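Local atomic coordinates of putative amidohydrolase/peptidase (Burkholderia cenocepacia, PDB entry 4WJB), a protein that probably hydrolyses carbon–nitrogen bonds other than peptide bonds, as a zinc-dependent enzyme of the peptidase M20 family. Residues A[219-224]-A[364-369]. Residues are numbered along the deposited sequence; the frame is centred on the assembly and turned at random.
Sequences VVTAGQ and DIVSGA
V219 and T221 flank I365 in a parallel strand pair of the zinc-bearing M20 catalytic domain: I365 N donates to V219 O (2.9 Å), and T221 N donates to I365 O. A beta bulge follows in 219-224. T221, with helix-like torsions (phi -95°, psi -26°), is an extra residue, and S367 N therefore bonds to A222 O (2.9 Å), where an unbroken parallel register would use T221 O. On one face V220 sets CG2 against I365 CG2 (4.0 Å) and CG1 near S367 CB; F386 of strand 382-387 packs on all three residues. This face looks toward the metal site: the side chain of V220 is about 7 Å from that of the zinc ligand H203. On the other face the D364 side chain lies beside that of V219, pointing the same way, with OD1 against V219 CB. D364 also crosses the T221 side chain at about a right angle, where T221 CG2 meets OD2; the same OD2 makes a salt bridge to R352 of helix 345-357.

Q224 closes the pair. Its N makes a weak bond to S367 O. CB, CG and CD of Q224 all run past that same oxygen, and Q224 CG, anti to its own carbonyl carbon (chi1 -73°), also meets V366 CG1 at 3.6 Å. The extended chain carries CD over G368 CA, and Q224 OE1 comes to 3.3 Å from the same CA. Q224 OE1 accepts a bond from a water (2.7 Å) that also reaches G368 O weakly, while NE2 donates to G241 O of the second subunit, tying this strand end into the dimer. On the 364-369 side, S367 OG, anti to its backbone N, donates in plane to a lone pair of A369 O at 2.7 Å.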
ATOM      1  N   VAL A 219     -18.931 -32.567  -1.041  1.00 24.96           N
ATOM      2  CA  VAL A 219     -20.093 -32.530  -0.161  1.00 25.34           C
ATOM      3  C   VAL A 219     -20.067 -31.224   0.631  1.00 24.90           C
ATOM      4  O   VAL A 219     -19.332 -31.102   1.614  1.00 24.16           O
ATOM      5  CB  VAL A 219     -20.111 -33.727   0.808  1.00 27.38           C
ATOM      6  CG1 VAL A 219     -21.331 -33.663   1.713  1.00 29.07           C
ATOM      7  CG2 VAL A 219     -20.068 -35.040   0.041  1.00 29.10           C
ATOM      8  N   VAL A 220     -20.856 -30.246   0.201  1.00 23.86           N
ATOM      9  CA  VAL A 220     -20.818 -28.922   0.816  1.00 21.30           C
ATOM     10  C   VAL A 220     -21.549 -28.916   2.153  1.00 23.74           C
ATOM     11  O   VAL A 220     -22.747 -29.202   2.223  1.00 23.09           O
ATOM     12  CB  VAL A 220     -21.427 -27.856  -0.101  1.00 21.47           C
ATOM     13  CG1 VAL A 220     -21.229 -26.465   0.499  1.00 17.92           C
ATOM     14  CG2 VAL A 220     -20.807 -27.941  -1.487  1.00 18.49           C
ATOM     15  N   THR A 221     -20.817 -28.594   3.213  1.00 22.59           N
ATOM     16  CA  THR A 221     -21.355 -28.662   4.563  1.00 24.21           C
ATOM     17  C   THR A 221     -21.889 -27.305   5.015  1.00 25.67           C
ATOM     18  O   THR A 221     -22.793 -27.232   5.851  1.00 28.66           O
ATOM     19  CB  THR A 221     -20.290 -29.150   5.566  1.00 25.41           C
ATOM     20  OG1 THR A 221     -19.101 -28.357   5.429  1.00 23.88           O
ATOM     21  CG2 THR A 221     -19.945 -30.607   5.314  1.00 25.91           C
ATOM     22  N   ALA A 222     -21.349 -26.238   4.437  1.00 23.03           N
ATOM     23  CA  ALA A 222     -21.667 -24.882   4.881  1.00 23.60           C
ATOM     24  C   ALA A 222     -21.134 -23.829   3.925  1.00 22.83           C
ATOM     25  O   ALA A 222     -20.227 -24.093   3.140  1.00 23.16           O
ATOM     26  CB  ALA A 222     -21.102 -24.635   6.282  1.00 23.96           C
ATOM     27  N   GLY A 223     -21.710 -22.634   4.005  1.00 22.96           N
ATOM     28  CA  GLY A 223     -21.129 -21.451   3.394  1.00 21.78           C
ATOM     29  C   GLY A 223     -20.420 -20.689   4.502  1.00 22.61           C
ATOM     30  O   GLY A 223     -20.848 -20.744   5.651  1.00 23.82           O
ATOM     31  N   GLN A 224     -19.338 -19.993   4.167  1.00 20.92           N
ATOM     32  CA  GLN A 224     -18.502 -19.320   5.168  1.00 23.88           C
ATOM     33  C   GLN A 224     -19.160 -18.122   5.847  1.00 25.77           C
ATOM     34  O   GLN A 224     -19.870 -17.342   5.207  1.00 26.88           O
ATOM     35  CB  GLN A 224     -17.196 -18.842   4.528  1.00 22.61           C
ATOM     36  CG  GLN A 224     -16.205 -19.934   4.201  1.00 23.03           C
ATOM     37  CD  GLN A 224     -15.161 -19.466   3.212  1.00 25.83           C
ATOM     38  OE1 GLN A 224     -15.356 -18.468   2.516  1.00 26.42           O
ATOM     39  NE2 GLN A 224     -14.049 -20.185   3.135  1.00 27.74           N
ATOM     40  N   ASP A 364     -15.820 -33.702   2.150  1.00 30.53           N
ATOM     41  CA  ASP A 364     -16.535 -32.548   2.677  1.00 27.69           C
ATOM     42  C   ASP A 364     -15.803 -31.262   2.295  1.00 26.07           C
ATOM     43  O   ASP A 364     -14.571 -31.215   2.256  1.00 22.92           O
ATOM     44  CB  ASP A 364     -16.680 -32.641   4.199  1.00 31.75           C
ATOM     45  CG  ASP A 364     -17.713 -33.669   4.634  1.00 34.77           C
ATOM     46  OD1 ASP A 364     -18.163 -34.480   3.795  1.00 35.87           O
ATOM     47  OD2 ASP A 364     -18.074 -33.666   5.829  1.00 35.28           O
ATOM     48  N   ILE A 365     -16.562 -30.215   2.013  1.00 24.17           N
ATOM     49  CA  ILE A 365     -15.960 -28.959   1.602  1.00 24.49           C
ATOM     50  C   ILE A 365     -16.854 -27.793   2.011  1.00 24.73           C
ATOM     51  O   ILE A 365     -18.076 -27.929   2.090  1.00 22.99           O
ATOM     52  CB  ILE A 365     -15.698 -28.950   0.071  1.00 25.39           C
ATOM     53  CG1 ILE A 365     -14.790 -27.781  -0.332  1.00 22.25           C
ATOM     54  CG2 ILE A 365     -17.008 -28.945  -0.717  1.00 24.19           C
ATOM     55  CD1 ILE A 365     -14.334 -27.847  -1.782  1.00 21.79           C
ATOM     56  N   VAL A 366     -16.239 -26.653   2.305  1.00 25.26           N
ATOM     57  CA  VAL A 366     -16.985 -25.448   2.647  1.00 26.56           C
ATOM     58  C   VAL A 366     -16.996 -24.498   1.453  1.00 26.06           C
ATOM     59  O   VAL A 366     -15.956 -24.252   0.849  1.00 25.72           O
ATOM     60  CB  VAL A 366     -16.380 -24.744   3.879  1.00 28.30           C
ATOM     61  CG1 VAL A 366     -17.082 -23.419   4.153  1.00 27.14           C
ATOM     62  CG2 VAL A 366     -16.451 -25.656   5.103  1.00 29.92           C
ATOM     63  N   SER A 367     -18.169 -23.978   1.099  1.00 22.15           N
ATOM     64  CA  SER A 367     -18.258 -23.014   0.003  1.00 20.84           C
ATOM     65  C   SER A 367     -17.574 -21.692   0.358  1.00 23.10           C
ATOM     66  O   SER A 367     -17.849 -21.101   1.406  1.00 21.76           O
ATOM     67  CB  SER A 367     -19.715 -22.751  -0.373  1.00 20.79           C
ATOM     68  OG  SER A 367     -19.779 -21.815  -1.435  1.00 24.88           O
ATOM     69  N   GLY A 368     -16.686 -21.237  -0.522  1.00 29.80           N
ATOM     70  CA  GLY A 368     -15.928 -20.018  -0.293  1.00 33.87           C
ATOM     71  C   GLY A 368     -16.528 -18.829  -1.021  1.00 33.26           C
ATOM     72  O   GLY A 368     -15.988 -17.727  -0.982  1.00 33.00           O
ATOM     73  N   ALA A 369     -17.647 -19.063  -1.699  1.00 31.28           N
ATOM     74  CA  ALA A 369     -18.352 -17.996  -2.396  1.00 30.51           C
ATOM     75  C   ALA A 369     -19.844 -18.113  -2.138  1.00 27.93           C
ATOM     76  O   ALA A 369     -20.345 -19.199  -1.841  1.00 23.71           O
ATOM     77  CB  ALA A 369     -18.065 -18.047  -3.888  1.00 31.11           C
TER
HETATM   78  O   HOH W   1     -17.088 -16.638   1.554  1.00 26.20           O